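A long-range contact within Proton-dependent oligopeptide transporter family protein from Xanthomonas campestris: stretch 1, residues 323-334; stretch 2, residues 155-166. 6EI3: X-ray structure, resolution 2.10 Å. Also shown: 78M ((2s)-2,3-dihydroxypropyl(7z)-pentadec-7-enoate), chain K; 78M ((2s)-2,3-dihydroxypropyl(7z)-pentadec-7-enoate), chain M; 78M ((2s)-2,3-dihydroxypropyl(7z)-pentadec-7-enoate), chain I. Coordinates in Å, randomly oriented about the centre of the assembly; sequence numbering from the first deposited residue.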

ATOM      1  N   PRO A 323     -10.921  25.336  14.512  1.00 33.88           N
ATOM      2  CA  PRO A 323     -10.792  26.793  14.294  1.00 35.48           C
ATOM      3  C   PRO A 323     -10.749  27.115  12.804  1.00 40.89           C
ATOM      4  O   PRO A 323     -10.376  26.250  11.991  1.00 40.45           O
ATOM      5  CB  PRO A 323      -9.484  27.155  14.991  1.00 37.30           C
ATOM      6  CG  PRO A 323      -8.724  25.896  15.102  1.00 40.09           C
ATOM      7  CD  PRO A 323      -9.662  24.741  15.010  1.00 35.21           C
ATOM      8  N   ALA A 324     -11.158  28.341  12.441  1.00 39.38           N
ATOM      9  CA  ALA A 324     -11.230  28.837  11.053  1.00 39.99           C
ATOM     10  C   ALA A 324      -9.964  28.577  10.241  1.00 43.44           C
ATOM     11  O   ALA A 324     -10.066  28.256   9.065  1.00 43.79           O
ATOM     12  CB  ALA A 324     -11.568  30.325  11.035  1.00 41.94           C
ATOM     13  N   TRP A 325      -8.788  28.641  10.884  1.00 39.57           N
ATOM     14  CA  TRP A 325      -7.498  28.421  10.248  1.00 39.00           C
ATOM     15  C   TRP A 325      -7.191  26.949   9.930  1.00 39.58           C
ATOM     16  O   TRP A 325      -6.346  26.692   9.078  1.00 40.42           O
ATOM     17  CB  TRP A 325      -6.367  29.042  11.079  1.00 39.08           C
ATOM     18  CG  TRP A 325      -6.194  28.476  12.460  1.00 40.99           C
ATOM     19  CD1 TRP A 325      -6.696  28.986  13.618  1.00 45.26           C
ATOM     20  CD2 TRP A 325      -5.376  27.356  12.834  1.00 40.59           C
ATOM     21  NE1 TRP A 325      -6.261  28.240  14.689  1.00 45.36           N
ATOM     22  CE2 TRP A 325      -5.475  27.215  14.232  1.00 45.63           C
ATOM     23  CE3 TRP A 325      -4.599  26.435  12.116  1.00 41.52           C
ATOM     24  CZ2 TRP A 325      -4.824  26.191  14.929  1.00 44.77           C
ATOM     25  CZ3 TRP A 325      -3.936  25.433  12.809  1.00 42.95           C
ATOM     26  CH2 TRP A 325      -4.071  25.304  14.195  1.00 43.90           C
ATOM     27  N   PHE A 326      -7.832  25.999  10.625  1.00 32.98           N
ATOM     28  CA  PHE A 326      -7.570  24.555  10.458  1.00 30.53           C
ATOM     29  C   PHE A 326      -8.421  23.928   9.362  1.00 32.27           C
ATOM     30  O   PHE A 326      -9.501  24.426   9.046  1.00 30.66           O
ATOM     31  CB  PHE A 326      -7.795  23.824  11.798  1.00 31.82           C
ATOM     32  CG  PHE A 326      -7.111  22.483  11.935  1.00 31.31           C
ATOM     33  CD1 PHE A 326      -5.766  22.403  12.279  1.00 33.36           C
ATOM     34  CD2 PHE A 326      -7.822  21.300  11.759  1.00 30.44           C
ATOM     35  CE1 PHE A 326      -5.134  21.162  12.407  1.00 33.03           C
ATOM     36  CE2 PHE A 326      -7.188  20.062  11.876  1.00 32.42           C
ATOM     37  CZ  PHE A 326      -5.854  20.001  12.222  1.00 31.05           C
ATOM     38  N   THR A 327      -7.946  22.820   8.786  1.00 28.70           N
ATOM     39  CA  THR A 327      -8.726  22.115   7.771  1.00 27.90           C
ATOM     40  C   THR A 327      -8.583  20.617   8.031  1.00 30.08           C
ATOM     41  O   THR A 327      -7.524  20.180   8.468  1.00 28.10           O
ATOM     42  CB  THR A 327      -8.413  22.629   6.353  1.00 35.51           C
ATOM     43  OG1 THR A 327      -9.287  22.007   5.424  1.00 36.77           O
ATOM     44  CG2 THR A 327      -6.959  22.460   5.952  1.00 32.08           C
ATOM     45  N   ALA A 328      -9.671  19.846   7.833  1.00 26.07           N
ATOM     46  CA  ALA A 328      -9.740  18.408   8.135  1.00 25.25           C
ATOM     47  C   ALA A 328      -8.527  17.558   7.673  1.00 27.53           C
ATOM     48  O   ALA A 328      -8.052  16.694   8.428  1.00 23.98           O
ATOM     49  CB  ALA A 328     -11.037  17.814   7.575  1.00 25.53           C
ATOM     50  N   SER A 329      -8.059  17.793   6.433  1.00 25.41           N
ATOM     51  CA  SER A 329      -6.936  17.059   5.819  1.00 24.69           C
ATOM     52  C   SER A 329      -5.640  17.139   6.619  1.00 28.52           C
ATOM     53  O   SER A 329      -4.855  16.194   6.583  1.00 27.80           O
ATOM     54  CB  SER A 329      -6.719  17.522   4.384  1.00 25.10           C
ATOM     55  OG  SER A 329      -7.652  16.909   3.509  1.00 28.82           O
ATOM     56  N   GLN A 330      -5.427  18.242   7.368  1.00 24.42           N
ATOM     57  CA  GLN A 330      -4.215  18.416   8.183  1.00 23.89           C
ATOM     58  C   GLN A 330      -4.025  17.338   9.263  1.00 28.06           C
ATOM     59  O   GLN A 330      -2.895  17.113   9.699  1.00 27.29           O
ATOM     60  CB  GLN A 330      -4.173  19.803   8.815  1.00 25.11           C
ATOM     61  CG  GLN A 330      -4.006  20.926   7.795  1.00 22.19           C
ATOM     62  CD  GLN A 330      -3.983  22.229   8.520  1.00 32.77           C
ATOM     63  OE1 GLN A 330      -5.000  22.692   9.004  1.00 31.01           O
ATOM     64  NE2 GLN A 330      -2.807  22.790   8.695  1.00 28.90           N
ATOM     65  N   MET A 331      -5.122  16.659   9.678  1.00 23.30           N
ATOM     66  CA  MET A 331      -5.059  15.601  10.694  1.00 22.78           C
ATOM     67  C   MET A 331      -4.166  14.455  10.236  1.00 26.80           C
ATOM     68  O   MET A 331      -3.632  13.741  11.081  1.00 26.83           O
ATOM     69  CB  MET A 331      -6.459  15.056  11.031  1.00 24.53           C
ATOM     70  CG  MET A 331      -7.334  16.063  11.775  1.00 28.09           C
ATOM     71  SD  MET A 331      -6.631  16.691  13.327  1.00 32.00           S
ATOM     72  CE  MET A 331      -7.002  15.341  14.439  1.00 28.57           C
ATOM     73  N   GLN A 332      -4.001  14.279   8.907  1.00 22.94           N
ATOM     74  CA  GLN A 332      -3.141  13.243   8.341  1.00 23.37           C
ATOM     75  C   GLN A 332      -1.685  13.395   8.777  1.00 26.84           C
ATOM     76  O   GLN A 332      -0.968  12.407   8.786  1.00 25.59           O
ATOM     77  CB  GLN A 332      -3.289  13.151   6.819  1.00 24.48           C
ATOM     78  CG  GLN A 332      -4.654  12.575   6.407  1.00 25.21           C
ATOM     79  CD  GLN A 332      -4.922  12.843   4.954  1.00 30.81           C
ATOM     80  OE1 GLN A 332      -4.685  12.006   4.099  1.00 25.86           O
ATOM     81  NE2 GLN A 332      -5.358  14.037   4.626  1.00 21.06           N
ATOM     82  N   ALA A 333      -1.271  14.604   9.246  1.00 24.42           N
ATOM     83  CA  ALA A 333       0.091  14.828   9.757  1.00 23.41           C
ATOM     84  C   ALA A 333       0.342  14.013  11.025  1.00 28.32           C
ATOM     85  O   ALA A 333       1.497  13.790  11.388  1.00 28.49           O
ATOM     86  CB  ALA A 333       0.307  16.299  10.041  1.00 24.16           C
ATOM     87  N   LEU A 334      -0.738  13.578  11.706  1.00 25.11           N
ATOM     88  CA  LEU A 334      -0.586  12.800  12.935  1.00 25.94           C
ATOM     89  C   LEU A 334       0.021  11.442  12.692  1.00 29.63           C
ATOM     90  O   LEU A 334       0.708  10.937  13.564  1.00 30.77           O
ATOM     91  CB  LEU A 334      -1.911  12.629  13.686  1.00 25.79           C
ATOM     92  CG  LEU A 334      -2.499  13.855  14.369  1.00 30.56           C
ATOM     93  CD1 LEU A 334      -3.875  13.519  14.904  1.00 31.54           C
ATOM     94  CD2 LEU A 334      -1.615  14.343  15.523  1.00 32.51           C
TER
HETATM   95  O21 78M K 610     -10.273  20.929  22.157  1.00 85.69           O
HETATM   96  C20 78M K 610      -9.383  22.011  22.382  1.00 85.57           C
HETATM   97  C18 78M K 610      -8.268  22.010  21.363  1.00 83.92           C
HETATM   98  O19 78M K 610      -7.532  20.783  21.436  1.00 83.11           O
HETATM   99  C17 78M K 610      -7.336  23.192  21.512  1.00 83.47           C
HETATM  100  O2  78M K 610      -6.577  23.176  20.279  1.00 81.02           O
HETATM  101  C1  78M K 610      -6.631  24.244  19.470  1.00 78.00           C
HETATM  102  O1  78M K 610      -7.090  25.311  19.782  1.00 79.81           O
HETATM  103  C2  78M K 610      -6.085  23.918  18.112  1.00 71.93           C
HETATM  104  C3  78M K 610      -7.099  23.159  17.273  1.00 66.89           C
HETATM  105  C4  78M K 610      -6.501  22.559  16.016  1.00 63.84           C
HETATM  106  C5  78M K 610      -7.219  21.300  15.541  1.00 62.46           C
HETATM  107  C6  78M K 610      -6.954  20.049  16.389  1.00 63.73           C
HETATM  108  C7  78M K 610      -5.545  19.582  16.237  1.00 65.71           C
HETATM  109  C8  78M K 610      -5.058  18.398  16.530  1.00 66.79           C
HETATM  110  C9  78M K 610      -3.633  17.984  16.339  1.00 68.81           C
HETATM  111  C10 78M K 610      -3.362  17.513  14.903  1.00 71.15           C
HETATM  112  C11 78M K 610      -2.831  18.572  13.937  1.00 72.51           C
HETATM  113  C12 78M K 610      -1.330  18.825  14.003  1.00 74.54           C
HETATM  114  C13 78M K 610      -0.468  17.639  13.589  1.00 75.71           C
HETATM  115  C15 78M K 610       1.827  16.623  13.482  1.00 78.07           C
HETATM  116  C14 78M K 610       1.005  17.813  13.901  1.00 77.54           C
HETATM  117  O21 78M M 612      -2.938  33.999  13.669  1.00 73.10           O
HETATM  118  C20 78M M 612      -3.198  33.428  12.395  1.00 73.33           C
HETATM  119  C18 78M M 612      -4.264  32.360  12.485  1.00 74.01           C
HETATM  120  O19 78M M 612      -5.423  32.895  13.131  1.00 75.71           O
HETATM  121  C17 78M M 612      -3.793  31.121  13.210  1.00 73.91           C
HETATM  122  O2  78M M 612      -3.083  30.357  12.204  1.00 74.43           O
HETATM  123  C1  78M M 612      -2.322  29.329  12.603  1.00 75.41           C
HETATM  124  O1  78M M 612      -2.119  29.043  13.757  1.00 76.49           O
HETATM  125  C2  78M M 612      -1.797  28.562  11.421  1.00 74.73           C
HETATM  126  C3  78M M 612      -0.475  27.836  11.646  1.00 74.23           C
HETATM  127  C4  78M M 612      -0.370  26.577  10.804  1.00 73.24           C
HETATM  128  C5  78M M 612       1.042  26.188  10.412  1.00 74.87           C
HETATM  129  C6  78M M 612       1.157  24.789   9.794  1.00 75.09           C
HETATM  130  C7  78M M 612       2.522  24.480   9.219  1.00 77.84           C
HETATM  131  C8  78M M 612       3.637  24.142   9.869  1.00 80.96           C
HETATM  132  C9  78M M 612       3.833  23.996  11.357  1.00 84.19           C
HETATM  133  C10 78M M 612       4.725  22.820  11.757  1.00 86.21           C
HETATM  134  C11 78M M 612       4.341  22.195  13.092  1.00 88.08           C
HETATM  135  C12 78M M 612       5.115  20.930  13.449  1.00 89.66           C
HETATM  136  C13 78M M 612       4.353  19.922  14.311  1.00 91.04           C
HETATM  137  C15 78M M 612       3.307  19.329  16.549  1.00 93.20           C
HETATM  138  C14 78M M 612       4.134  20.330  15.766  1.00 93.10           C
HETATM  139  O21 78M I 608      -5.152  29.782   8.019  1.00 94.86           O
HETATM  140  C20 78M I 608      -5.813  31.045   8.033  1.00 95.05           C
HETATM  141  C18 78M I 608      -4.974  32.096   8.722  1.00 94.50           C
HETATM  142  O19 78M I 608      -5.787  33.234   9.020  1.00 96.16           O
HETATM  143  C17 78M I 608      -3.772  32.535   7.909  1.00 92.15           C
HETATM  144  O2  78M I 608      -3.018  31.371   7.485  1.00 87.81           O
HETATM  145  C1  78M I 608      -2.084  30.872   8.303  1.00 85.12           C
HETATM  146  O1  78M I 608      -1.932  31.221   9.445  1.00 87.79           O
HETATM  147  C2  78M I 608      -1.264  29.822   7.612  1.00 79.82           C
HETATM  148  C3  78M I 608       0.215  29.868   7.977  1.00 76.32           C
HETATM  149  C4  78M I 608       1.011  28.721   7.384  1.00 72.22           C
HETATM  150  C5  78M I 608       2.229  29.171   6.604  1.00 70.30           C
HETATM  151  C6  78M I 608       2.910  28.054   5.832  1.00 66.95           C
HETATM  152  C7  78M I 608       4.153  27.554   6.499  1.00 64.29           C
HETATM  153  C8  78M I 608       5.378  27.542   5.996  1.00 63.48           C
HETATM  154  C9  78M I 608       5.815  28.045   4.652  1.00 63.75           C
HETATM  155  C10 78M I 608       7.215  27.585   4.258  1.00 65.65           C
HETATM  156  C11 78M I 608       7.786  28.331   3.060  1.00 68.32           C
HETATM  157  C12 78M I 608       9.138  27.826   2.591  1.00 70.27           C
HETATM  158  C13 78M I 608       9.094  26.967   1.333  1.00 70.41           C
HETATM  159  C15 78M I 608      11.317  25.692   1.364  1.00 71.71           C
HETATM  160  C14 78M I 608       9.800  25.615   1.443  1.00 70.86           C
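Stretch 2 (155-166) ASLLIPLALKHL

Stretch 2 is helical from Ala-155 to His-165, with phi/psi values throughout in the helical region. It is kinked at Pro-160, whose ring nitrogen carries no hydrogen; the N of Leu-161 also lacks a bond to the preceding turn and reaches only Leu-158 O, weakly, at 3.0 Å. Stretch 1 opens with a type I turn, closed by Phe-326 N to Pro-323 O at 2.9 Å, passes through extended Phe-326 and Thr-327 (phi/psi -88/155 and -139/142), and coils into a 3-10 segment over 328-333. The CA register establishes the direction. Ser-329 CA lies 5.9 Å from Pro-160 CA. Gln-330 CA lies 5.0 Å from Leu-157 CA. Ala-333 CA lies 5.0 Å from Ser-156 CA. Numbers rise on one side as they fall on the other, so the chains run in opposite senses, and together they bury 571 Å².

Gln-330 has the largest covered area, 73 Å². Its CA-to-CB bond points sideways, but chi1 -67° (m), chi2 180° (t) and chi3 -73° bring the amide to the helix. There NE2 donates to Leu-157 O at 3.0 Å with an N-H...O angle of 144°. That carbonyl is available at the kink, where Leu-161 N bonds to Leu-158 O instead. The other amide atom, OE1, accepts from Thr-327 N at 3.0 Å and 148°, so both ends of the amide are held. The backbone adds a CA-H...O contact, Gln-330 CA to Ser-156 O, at 3.3 Å and 165°.

Around this anchor the packing is close. Thr-327, chi1 t, points toward the helix and sets CG2 3.5 Å from Pro-160 CB, while its OG1 is 2.9 Å from a water that donates to Pro-160 O at 2.8 Å. Ser-329 CB lies 3.7 Å from Pro-160 CG. At the other end the approach is close: Ala-333 CB is 3.8 Å from Ser-156 CB and 3.6 Å from Leu-157 CG. Ser-156, chi1 m, has OG 2.6 Å from a water that donates to Gln-332 O at 2.7 Å.

Lys-164 points toward stretch 1 and is nearly extended through chi3 (t, t, t), then turns at chi4 90° (p). This course takes CD to 3.8 Å from Thr-327 CB and CE to 3.2 Å from Ala-324 O. NZ donates only weakly to Phe-326 O, at 3.5 Å, but a water accepting from NZ at 2.8 Å donates to the same Phe-326 O at 2.7 Å, giving the ammonium a second route to that carbonyl.

Trp-325 and Phe-326 direct CA-to-CB away from the helix and meet lipid instead. Trp-325, chi1 62° (p), has C17 of the chain M 78M over one ring face; Phe-326, chi1 -159° (t), has C5 of the chain K 78M over one of its faces. The backbone of Trp-325 still faces stretch 2, its O lying 3.3 Å from Leu-161 CD2 and, near the plane of the imidazole, 4.0 Å from His-165 NE2.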

ATOM      1  N   ALA A 155       3.924  17.954   4.243  1.00 32.02           N
ATOM      2  CA  ALA A 155       2.974  17.955   3.127  1.00 30.53           C
ATOM      3  C   ALA A 155       1.537  17.984   3.655  1.00 30.49           C
ATOM      4  O   ALA A 155       0.719  18.714   3.118  1.00 28.22           O
ATOM      5  CB  ALA A 155       3.178  16.738   2.250  1.00 30.46           C
ATOM      6  N   SER A 156       1.243  17.204   4.711  1.00 25.24           N
ATOM      7  CA  SER A 156      -0.086  17.136   5.322  1.00 25.12           C
ATOM      8  C   SER A 156      -0.457  18.409   6.053  1.00 31.95           C
ATOM      9  O   SER A 156      -1.633  18.715   6.168  1.00 31.93           O
ATOM     10  CB  SER A 156      -0.170  15.970   6.297  1.00 27.71           C
ATOM     11  OG  SER A 156      -0.125  14.747   5.591  1.00 34.81           O
ATOM     12  N   LEU A 157       0.532  19.123   6.611  1.00 30.05           N
ATOM     13  CA  LEU A 157       0.231  20.354   7.304  1.00 31.07           C
ATOM     14  C   LEU A 157       0.136  21.550   6.341  1.00 34.84           C
ATOM     15  O   LEU A 157      -0.661  22.448   6.583  1.00 35.27           O
ATOM     16  CB  LEU A 157       1.292  20.636   8.380  1.00 32.54           C
ATOM     17  CG  LEU A 157       1.252  19.804   9.673  1.00 37.84           C
ATOM     18  CD1 LEU A 157       2.468  20.094  10.518  1.00 39.20           C
ATOM     19  CD2 LEU A 157       0.012  20.096  10.495  1.00 40.05           C
ATOM     20  N   LEU A 158       0.941  21.570   5.267  1.00 30.67           N
ATOM     21  CA  LEU A 158       1.018  22.717   4.350  1.00 31.91           C
ATOM     22  C   LEU A 158       0.024  22.705   3.166  1.00 33.48           C
ATOM     23  O   LEU A 158      -0.678  23.703   2.961  1.00 33.48           O
ATOM     24  CB  LEU A 158       2.474  22.864   3.837  1.00 32.76           C
ATOM     25  CG  LEU A 158       2.770  23.878   2.720  1.00 41.63           C
ATOM     26  CD1 LEU A 158       2.567  25.334   3.202  1.00 44.22           C
ATOM     27  CD2 LEU A 158       4.202  23.737   2.231  1.00 46.14           C
ATOM     28  N   ILE A 159       0.010  21.619   2.368  1.00 26.01           N
ATOM     29  CA  ILE A 159      -0.801  21.516   1.154  1.00 25.12           C
ATOM     30  C   ILE A 159      -2.322  21.720   1.437  1.00 28.16           C
ATOM     31  O   ILE A 159      -2.930  22.489   0.703  1.00 28.77           O
ATOM     32  CB  ILE A 159      -0.482  20.238   0.322  1.00 26.24           C
ATOM     33  CG1 ILE A 159       1.039  20.127   0.044  1.00 26.33           C
ATOM     34  CG2 ILE A 159      -1.272  20.226  -0.990  1.00 25.74           C
ATOM     35  CD1 ILE A 159       1.701  21.384  -0.732  1.00 29.54           C
ATOM     36  N   PRO A 160      -2.929  21.171   2.512  1.00 24.71           N
ATOM     37  CA  PRO A 160      -4.347  21.476   2.791  1.00 24.78           C
ATOM     38  C   PRO A 160      -4.635  22.955   3.046  1.00 31.31           C
ATOM     39  O   PRO A 160      -5.737  23.410   2.721  1.00 31.77           O
ATOM     40  CB  PRO A 160      -4.659  20.597   4.003  1.00 25.57           C
ATOM     41  CG  PRO A 160      -3.648  19.453   3.906  1.00 28.62           C
ATOM     42  CD  PRO A 160      -2.409  20.186   3.484  1.00 24.93           C
ATOM     43  N   LEU A 161      -3.644  23.713   3.589  1.00 29.90           N
ATOM     44  CA  LEU A 161      -3.743  25.159   3.833  1.00 30.49           C
ATOM     45  C   LEU A 161      -3.673  25.902   2.500  1.00 34.06           C
ATOM     46  O   LEU A 161      -4.396  26.873   2.316  1.00 32.54           O
ATOM     47  CB  LEU A 161      -2.624  25.668   4.774  1.00 31.16           C
ATOM     48  CG  LEU A 161      -2.779  25.397   6.274  1.00 35.63           C
ATOM     49  CD1 LEU A 161      -1.677  26.082   7.049  1.00 36.09           C
ATOM     50  CD2 LEU A 161      -4.122  25.894   6.807  1.00 36.11           C
ATOM     51  N   ALA A 162      -2.806  25.437   1.562  1.00 30.24           N
ATOM     52  CA  ALA A 162      -2.746  25.999   0.204  1.00 30.37           C
ATOM     53  C   ALA A 162      -4.117  25.773  -0.483  1.00 31.08           C
ATOM     54  O   ALA A 162      -4.620  26.677  -1.136  1.00 29.98           O
ATOM     55  CB  ALA A 162      -1.648  25.318  -0.606  1.00 30.74           C
ATOM     56  N   LEU A 163      -4.722  24.578  -0.316  1.00 26.06           N
ATOM     57  CA  LEU A 163      -6.038  24.270  -0.894  1.00 24.99           C
ATOM     58  C   LEU A 163      -7.115  25.193  -0.338  1.00 29.37           C
ATOM     59  O   LEU A 163      -7.862  25.803  -1.101  1.00 28.10           O
ATOM     60  CB  LEU A 163      -6.442  22.785  -0.645  1.00 23.32           C
ATOM     61  CG  LEU A 163      -7.828  22.353  -1.235  1.00 28.18           C
ATOM     62  CD1 LEU A 163      -7.865  22.435  -2.776  1.00 28.17           C
ATOM     63  CD2 LEU A 163      -8.241  20.973  -0.744  1.00 28.18           C
ATOM     64  N   LYS A 164      -7.181  25.293   0.993  1.00 27.47           N
ATOM     65  CA  LYS A 164      -8.182  26.091   1.684  1.00 29.81           C
ATOM     66  C   LYS A 164      -8.097  27.590   1.398  1.00 36.10           C
ATOM     67  O   LYS A 164      -9.129  28.225   1.199  1.00 35.02           O
ATOM     68  CB  LYS A 164      -8.105  25.836   3.200  1.00 33.04           C
ATOM     69  CG  LYS A 164      -9.399  26.198   3.951  1.00 44.18           C
ATOM     70  CD  LYS A 164      -9.174  26.285   5.441  1.00 50.76           C
ATOM     71  CE  LYS A 164     -10.333  26.969   6.129  1.00 62.91           C
ATOM     72  NZ  LYS A 164     -11.377  26.000   6.558  1.00 67.76           N
ATOM     73  N   HIS A 165      -6.885  28.163   1.398  1.00 35.96           N
ATOM     74  CA  HIS A 165      -6.753  29.627   1.266  1.00 37.90           C
ATOM     75  C   HIS A 165      -6.341  30.116  -0.106  1.00 40.27           C
ATOM     76  O   HIS A 165      -6.669  31.246  -0.451  1.00 41.56           O
ATOM     77  CB  HIS A 165      -5.803  30.178   2.337  1.00 40.23           C
ATOM     78  CG  HIS A 165      -6.123  29.674   3.712  1.00 44.76           C
ATOM     79  ND1 HIS A 165      -7.304  30.022   4.352  1.00 47.89           N
ATOM     80  CD2 HIS A 165      -5.415  28.848   4.519  1.00 47.10           C
ATOM     81  CE1 HIS A 165      -7.287  29.389   5.514  1.00 47.54           C
ATOM     82  NE2 HIS A 165      -6.167  28.673   5.664  1.00 47.55           N
ATOM     83  N   LEU A 166      -5.605  29.304  -0.877  1.00 33.70           N
ATOM     84  CA  LEU A 166      -5.122  29.714  -2.195  1.00 32.78           C
ATOM     85  C   LEU A 166      -5.898  29.076  -3.349  1.00 37.14           C
ATOM     86  O   LEU A 166      -5.994  29.674  -4.416  1.00 37.89           O
ATOM     87  CB  LEU A 166      -3.600  29.447  -2.352  1.00 31.81           C
ATOM     88  CG  LEU A 166      -2.646  29.806  -1.196  1.00 35.78           C
ATOM     89  CD1 LEU A 166      -1.208  29.426  -1.540  1.00 34.98           C
ATOM     90  CD2 LEU A 166      -2.709  31.285  -0.839  1.00 37.99           C
TER
HETATM   91  O   HOH W   1       0.762  12.522   6.720  1.00 59.74           O
HETATM   92  O   HOH W   2      -8.129  21.933   2.761  1.00 32.57           O
HETATM   93  O   HOH W   3     -12.100  25.296   9.181  1.00 53.58           O
HETATM   94  O   HOH W   4     -11.697  23.319   5.822  1.00 58.85           O